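Local coordinates for homoprotocatechuate 2,3-dioxygenase (PDB 4Z6M), which probably opens the aromatic ring of homoprotocatechuate by inserting both atoms of molecular oxygen, using a non-haem iron(II) centre, at residues A[8-13]-A[94-99]; A[226-231]-A[254-259]. The protein carries 1 engineered substitution. One frame throughout, in Å; residues are numbered along the deposited sequence. Where two conformers were deposited one is given.

Interaction 1: A[8-13]-A[94-99]; sequences PVAPAP and YQELGC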
loop_
_atom_site.group_PDB
_atom_site.type_symbol
_atom_site.label_atom_id
_atom_site.label_comp_id
_atom_site.label_asym_id
_atom_site.label_seq_id
_atom_site.Cartn_x
_atom_site.Cartn_y
_atom_site.Cartn_z
ATOM N N PRO A 8 -44.911 -6.830 11.041
ATOM C CA PRO A 8 -45.892 -5.869 11.544
ATOM C C PRO A 8 -46.680 -5.161 10.450
ATOM O O PRO A 8 -46.194 -4.995 9.327
ATOM C CB PRO A 8 -45.046 -4.880 12.344
ATOM C CG PRO A 8 -43.839 -5.666 12.753
ATOM C CD PRO A 8 -43.560 -6.552 11.562
ATOM N N VAL A 9 -47.887 -4.719 10.780
ATOM C CA VAL A 9 -48.570 -3.743 9.938
ATOM C C VAL A 9 -47.857 -2.379 9.997
ATOM O O VAL A 9 -47.742 -1.696 8.995
ATOM C CB VAL A 9 -50.066 -3.626 10.322
ATOM C CG1 VAL A 9 -50.759 -2.513 9.541
ATOM C CG2 VAL A 9 -50.745 -4.960 10.060
ATOM N N ALA A 10 -47.385 -2.000 11.177
ATOM C CA ALA A 10 -46.688 -0.726 11.365
ATOM C C ALA A 10 -45.434 -0.657 10.480
ATOM O O ALA A 10 -44.728 -1.648 10.361
ATOM C CB ALA A 10 -46.299 -0.592 12.823
ATOM N N PRO A 11 -45.153 0.513 9.870
ATOM C CA PRO A 11 -43.972 0.584 8.990
ATOM C C PRO A 11 -42.650 0.491 9.755
ATOM O O PRO A 11 -42.535 0.987 10.871
ATOM C CB PRO A 11 -44.095 1.966 8.354
ATOM C CG PRO A 11 -44.820 2.770 9.377
ATOM C CD PRO A 11 -45.862 1.806 9.904
ATOM N N ALA A 12 -41.645 -0.119 9.140
ATOM C CA ALA A 12 -40.322 -0.184 9.756
ATOM C C ALA A 12 -39.717 1.224 9.826
ATOM O O ALA A 12 -39.938 2.049 8.924
ATOM C CB ALA A 12 -39.400 -1.114 8.981
ATOM N N PRO A 13 -38.919 1.485 10.864
ATOM C CA PRO A 13 -38.118 2.701 10.869
ATOM C C PRO A 13 -37.104 2.637 9.736
ATOM O O PRO A 13 -36.629 1.559 9.406
ATOM C CB PRO A 13 -37.388 2.636 12.219
ATOM C CG PRO A 13 -37.275 1.175 12.488
ATOM C CD PRO A 13 -38.601 0.631 12.021
ATOM N N TYR A 94 -41.721 -2.266 17.244
ATOM C CA TYR A 94 -41.345 -3.248 18.244
ATOM C C TYR A 94 -42.459 -3.531 19.259
ATOM O O TYR A 94 -42.566 -4.649 19.749
ATOM C CB TYR A 94 -40.029 -2.871 18.925
ATOM C CG TYR A 94 -38.833 -3.235 18.046
ATOM C CD1 TYR A 94 -38.353 -4.539 18.018
ATOM C CD2 TYR A 94 -38.250 -2.303 17.184
ATOM C CE1 TYR A 94 -37.294 -4.892 17.202
ATOM C CE2 TYR A 94 -37.196 -2.650 16.369
ATOM C CZ TYR A 94 -36.716 -3.931 16.387
ATOM O OH TYR A 94 -35.658 -4.236 15.569
ATOM N N GLN A 95 -43.307 -2.539 19.531
ATOM C CA GLN A 95 -44.485 -2.785 20.360
ATOM C C GLN A 95 -45.439 -3.745 19.657
ATOM O O GLN A 95 -45.984 -4.651 20.289
ATOM C CB GLN A 95 -45.151 -1.474 20.771
ATOM C CG GLN A 95 -44.329 -0.796 21.857
ATOM C CD GLN A 95 -44.837 0.582 22.252
ATOM O OE1 GLN A 95 -45.585 1.238 21.510
ATOM N NE2 GLN A 95 -44.411 1.040 23.424
ATOM N N GLU A 96 -45.594 -3.595 18.342
ATOM C CA GLU A 96 -46.419 -4.538 17.596
ATOM C C GLU A 96 -45.847 -5.955 17.592
ATOM O O GLU A 96 -46.606 -6.927 17.643
ATOM C CB GLU A 96 -46.694 -4.060 16.179
ATOM C CG GLU A 96 -47.716 -4.953 15.485
ATOM C CD GLU A 96 -48.115 -4.498 14.106
ATOM O OE1 GLU A 96 -47.917 -3.303 13.775
ATOM O OE2 GLU A 96 -48.642 -5.367 13.355
ATOM N N LEU A 97 -44.517 -6.076 17.556
ATOM C CA LEU A 97 -43.852 -7.378 17.726
ATOM C C LEU A 97 -43.915 -7.972 19.134
ATOM O O LEU A 97 -43.476 -9.101 19.347
ATOM C CB LEU A 97 -42.376 -7.277 17.324
ATOM C CG LEU A 97 -42.082 -7.032 15.841
ATOM C CD1 LEU A 97 -40.606 -6.725 15.629
ATOM C CD2 LEU A 97 -42.534 -8.223 15.003
ATOM N N GLY A 98 -44.425 -7.214 20.097
ATOM C CA GLY A 98 -44.546 -7.686 21.473
ATOM C C GLY A 98 -43.249 -7.658 22.245
ATOM O O GLY A 98 -43.079 -8.426 23.212
ATOM N N CYS A 99 -42.335 -6.775 21.832
ATOM C CA CYS A 99 -41.033 -6.705 22.458
ATOM C C CYS A 99 -41.048 -5.632 23.519
ATOM O O CYS A 99 -41.749 -4.608 23.404
ATOM C CB CYS A 99 -39.964 -6.368 21.433
ATOM S SG CYS A 99 -39.670 -7.670 20.225
#

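Interaction 2: A[226-231]-A[254-259]; sequences IQICDK and FYLYIL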
loop_
_atom_site.group_PDB
_atom_site.type_symbol
_atom_site.label_atom_id
_atom_site.label_comp_id
_atom_site.label_asym_id
_atom_site.label_seq_id
_atom_site.Cartn_x
_atom_site.Cartn_y
_atom_site.Cartn_z
ATOM N N ILE A 226 -2.298 -4.982 8.441
ATOM C CA ILE A 226 -1.005 -5.604 8.698
ATOM C C ILE A 226 -0.268 -4.916 9.867
ATOM O O ILE A 226 0.307 -5.581 10.736
ATOM C CB ILE A 226 -0.116 -5.597 7.435
ATOM C CG1 ILE A 226 -0.812 -6.334 6.282
ATOM C CG2 ILE A 226 1.233 -6.227 7.732
ATOM C CD1 ILE A 226 -1.351 -7.693 6.660
ATOM N N GLN A 227 -0.305 -3.588 9.909
ATOM C CA GLN A 227 0.345 -2.861 10.996
ATOM C C GLN A 227 -0.225 -3.214 12.361
ATOM O O GLN A 227 0.510 -3.233 13.352
ATOM C CB GLN A 227 0.296 -1.360 10.769
ATOM C CG GLN A 227 0.539 -0.503 11.988
ATOM C CD GLN A 227 1.922 -0.635 12.631
ATOM O OE1 GLN A 227 2.880 -1.150 12.052
ATOM N NE2 GLN A 227 2.040 -0.065 13.812
ATOM N N ILE A 228 -1.531 -3.420 12.446
ATOM C CA ILE A 228 -2.116 -3.770 13.742
ATOM C C ILE A 228 -1.479 -5.076 14.219
ATOM O O ILE A 228 -1.121 -5.216 15.399
ATOM C CB ILE A 228 -3.649 -3.862 13.668
ATOM C CG1 ILE A 228 -4.238 -2.493 13.349
ATOM C CG2 ILE A 228 -4.234 -4.411 14.960
ATOM C CD1 ILE A 228 -5.699 -2.480 12.967
ATOM N N CYS A 229 -1.374 -6.054 13.329
ATOM C CA CYS A 229 -0.693 -7.299 13.659
ATOM C C CYS A 229 0.741 -7.080 14.099
ATOM O O CYS A 229 1.178 -7.597 15.136
ATOM C CB CYS A 229 -0.712 -8.245 12.447
ATOM S SG CYS A 229 -2.332 -8.734 11.880
ATOM N N ASP A 230 1.461 -6.267 13.322
ATOM C CA ASP A 230 2.855 -6.000 13.625
ATOM C C ASP A 230 3.015 -5.342 15.004
ATOM O O ASP A 230 3.935 -5.691 15.758
ATOM C CB ASP A 230 3.466 -5.113 12.553
ATOM C CG ASP A 230 3.652 -5.813 11.212
ATOM O OD1 ASP A 230 3.848 -7.042 11.177
ATOM O OD2 ASP A 230 3.701 -5.070 10.194
ATOM N N LYS A 231 2.143 -4.382 15.307
ATOM C CA LYS A 231 2.164 -3.683 16.574
ATOM C C LYS A 231 1.884 -4.636 17.746
ATOM O O LYS A 231 2.546 -4.573 18.784
ATOM C CB LYS A 231 1.182 -2.515 16.576
ATOM C CG LYS A 231 1.230 -1.687 17.844
ATOM C CD LYS A 231 0.341 -0.458 17.747
ATOM C CE LYS A 231 0.493 0.449 18.946
ATOM N NZ LYS A 231 -0.394 1.626 18.851
ATOM N N PHE A 254 -10.628 -7.578 3.173
ATOM C CA PHE A 254 -9.417 -7.963 3.894
ATOM C C PHE A 254 -9.751 -7.801 5.401
ATOM O O PHE A 254 -10.455 -6.860 5.765
ATOM C CB PHE A 254 -8.260 -7.066 3.446
ATOM C CG PHE A 254 -6.893 -7.559 3.822
ATOM C CD1 PHE A 254 -6.234 -8.447 3.024
ATOM C CD2 PHE A 254 -6.257 -7.100 4.957
ATOM C CE1 PHE A 254 -4.974 -8.890 3.363
ATOM C CE2 PHE A 254 -5.012 -7.558 5.308
ATOM C CZ PHE A 254 -4.372 -8.453 4.499
ATOM N N TYR A 255 -9.280 -8.711 6.248
ATOM C CA TYR A 255 -9.784 -8.790 7.615
ATOM C C TYR A 255 -8.747 -9.243 8.623
ATOM O O TYR A 255 -7.709 -9.840 8.279
ATOM C CB TYR A 255 -10.977 -9.758 7.669
ATOM C CG TYR A 255 -10.597 -11.221 7.587
ATOM C CD1 TYR A 255 -10.239 -11.926 8.710
ATOM C CD2 TYR A 255 -10.584 -11.910 6.369
ATOM C CE1 TYR A 255 -9.875 -13.259 8.658
ATOM C CE2 TYR A 255 -10.227 -13.247 6.305
ATOM C CZ TYR A 255 -9.858 -13.922 7.447
ATOM O OH TYR A 255 -9.537 -15.264 7.398
ATOM N N LEU A 256 -9.110 -9.018 9.890
ATOM C CA LEU A 256 -8.345 -9.457 11.044
ATOM C C LEU A 256 -9.302 -9.552 12.220
ATOM O O LEU A 256 -10.159 -8.685 12.351
ATOM C CB LEU A 256 -7.250 -8.439 11.384
ATOM C CG LEU A 256 -6.374 -8.739 12.609
ATOM C CD1 LEU A 256 -5.542 -9.993 12.409
ATOM C CD2 LEU A 256 -5.545 -7.530 12.957
ATOM N N TYR A 257 -9.176 -10.577 13.069
ATOM C CA TYR A 257 -9.932 -10.617 14.324
ATOM C C TYR A 257 -8.986 -10.610 15.524
ATOM O O TYR A 257 -8.057 -11.413 15.589
ATOM C CB TYR A 257 -10.829 -11.859 14.410
ATOM C CG TYR A 257 -11.844 -11.941 13.296
ATOM C CD1 TYR A 257 -13.085 -11.308 13.370
ATOM C CD2 TYR A 257 -11.539 -12.642 12.124
ATOM C CE1 TYR A 257 -14.001 -11.402 12.340
ATOM C CE2 TYR A 257 -12.436 -12.723 11.105
ATOM C CZ TYR A 257 -13.662 -12.106 11.210
ATOM O OH TYR A 257 -14.516 -12.218 10.164
ATOM N N ILE A 258 -9.249 -9.704 16.463
ATOM C CA ILE A 258 -8.474 -9.573 17.667
ATOM C C ILE A 258 -9.420 -9.595 18.869
ATOM O O ILE A 258 -10.643 -9.422 18.729
ATOM C CB ILE A 258 -7.585 -8.302 17.643
ATOM C CG1 ILE A 258 -8.437 -7.047 17.568
ATOM C CG2 ILE A 258 -6.598 -8.383 16.473
ATOM C CD1 ILE A 258 -7.659 -5.757 17.492
ATOM N N LEU A 259 -8.836 -9.776 20.043
ATOM C CA LEU A 259 -9.612 -9.921 21.285
ATOM C C LEU A 259 -9.251 -8.828 22.286
ATOM O O LEU A 259 -8.097 -8.681 22.623
ATOM C CB LEU A 259 -9.382 -11.296 21.922
ATOM C CG LEU A 259 -9.723 -12.481 21.026
ATOM C CD1 LEU A 259 -9.248 -13.745 21.682
ATOM C CD2 LEU A 259 -11.201 -12.549 20.692
#

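Interaction 1: A[8-13]-A[94-99]
E96 reaches out from the last turn of helix 84-96 and takes two consecutive backbone N-H groups of the N-terminal segment, one on each carboxylate oxygen. V9 N donates a hydrogen bond to E96 OE2 at 2.8 Å, and A10 N donates one to E96 OE1 at 3.0 Å. Both bonds are close to straight. Each donor meets its oxygen on the syn side but stands off the carboxylate plane, V9 N by 31°. The two bonds together fix the rotation of the carboxylate and pin the bend of the chain at V9. CG of E96 lies anti to the backbone N (chi1 -172°), and the extended chain beyond it carries the carboxylate to V9 and A10.

Apolar atoms pack beside the carboxylate. The CB of P8 rests 3.6 Å from E96 CD, and A10 CB comes to 3.3 Å from E96 OE1. P8 CG meets L97 CD2 at 3.6 Å, the proline ring and the leucine crossing obliquely, while P8 also touches Y93 of the same helix.

Just beyond, the helix stops: G98, with positive phi, sends its N-H to Q95 O, and C99 N bonds to Y94 O. This is a Schellman motif, closing the C-terminal end of a helix in the first glyoxalase-superfamily region, with the proline-rich arm that precedes strand 15-25 tied to it through E96.

Interaction 2: A[226-231]-A[254-259]
L256 projects from strand 254-259 into the face of helix 222-234 and packs against C229 and I228. Strand 211-218, this helix and strands 244-247, 254-259 and 265-270 form a beta-alpha-beta-beta-beta module of the vicinal oxygen chelate (glyoxalase) fold. The helix segment runs at 30° to the strand segment with their axes 9.6 Å apart, and no hydrogen bond joins the two: the contact is apolar packing.

Three strand residues, F254, L256 and I258, point toward the helix. The middle bump is L256, whose CG lies anti to its backbone N (chi1 178°) and whose methyls settle into the hollow between C229 and I228. Its forked end straddles the sulfur of C229, with L256 CD1 at 3.5 Å and CD2 at 3.6 Å from C229 SG. The same CD2 also meets I228 CG2 at 3.9 Å. I228 CG2 reaches onward to I258 CD1, a looser approach of 4.5 Å, and I228 packs as well on I268 of the next strand.

Toward the start of the strand segment, I226 and F254 cross at about a right angle. W296 of a second subunit packs on I226 and C229, and I226 of that subunit touches F254, so this part of the packing belongs to the subunit interface too. On the reverse of the strand, Y255 and Y257 lie against the iron ligand E267. Back between helix and strand, in the conformer described, I226 CD1 comes at the edge of the F254 ring, in its plane, 3.8 Å from F254 CZ.

How the interactions relate
Interaction 1 lies at the surface and interaction 2 in the buried interior, their centres 40 Å apart on opposite sides of the chain's centre and with no residue in common. Each involves a helix of a different glyoxalase-superfamily region, but the helix partner differs: an irregular N-terminal arm in one, a strand of the second large sheet in the other. The chemistry follows the place. Near solvent, a carboxylate side chain holds backbone N-H groups, with a little apolar packing beside it; inside, aliphatic, aromatic and sulfur groups meet without a polar bond. Only interaction 2 adjoins other subunits. In interaction 2 the side chain of L256 is about 10 Å from the bound Fe(II) ion.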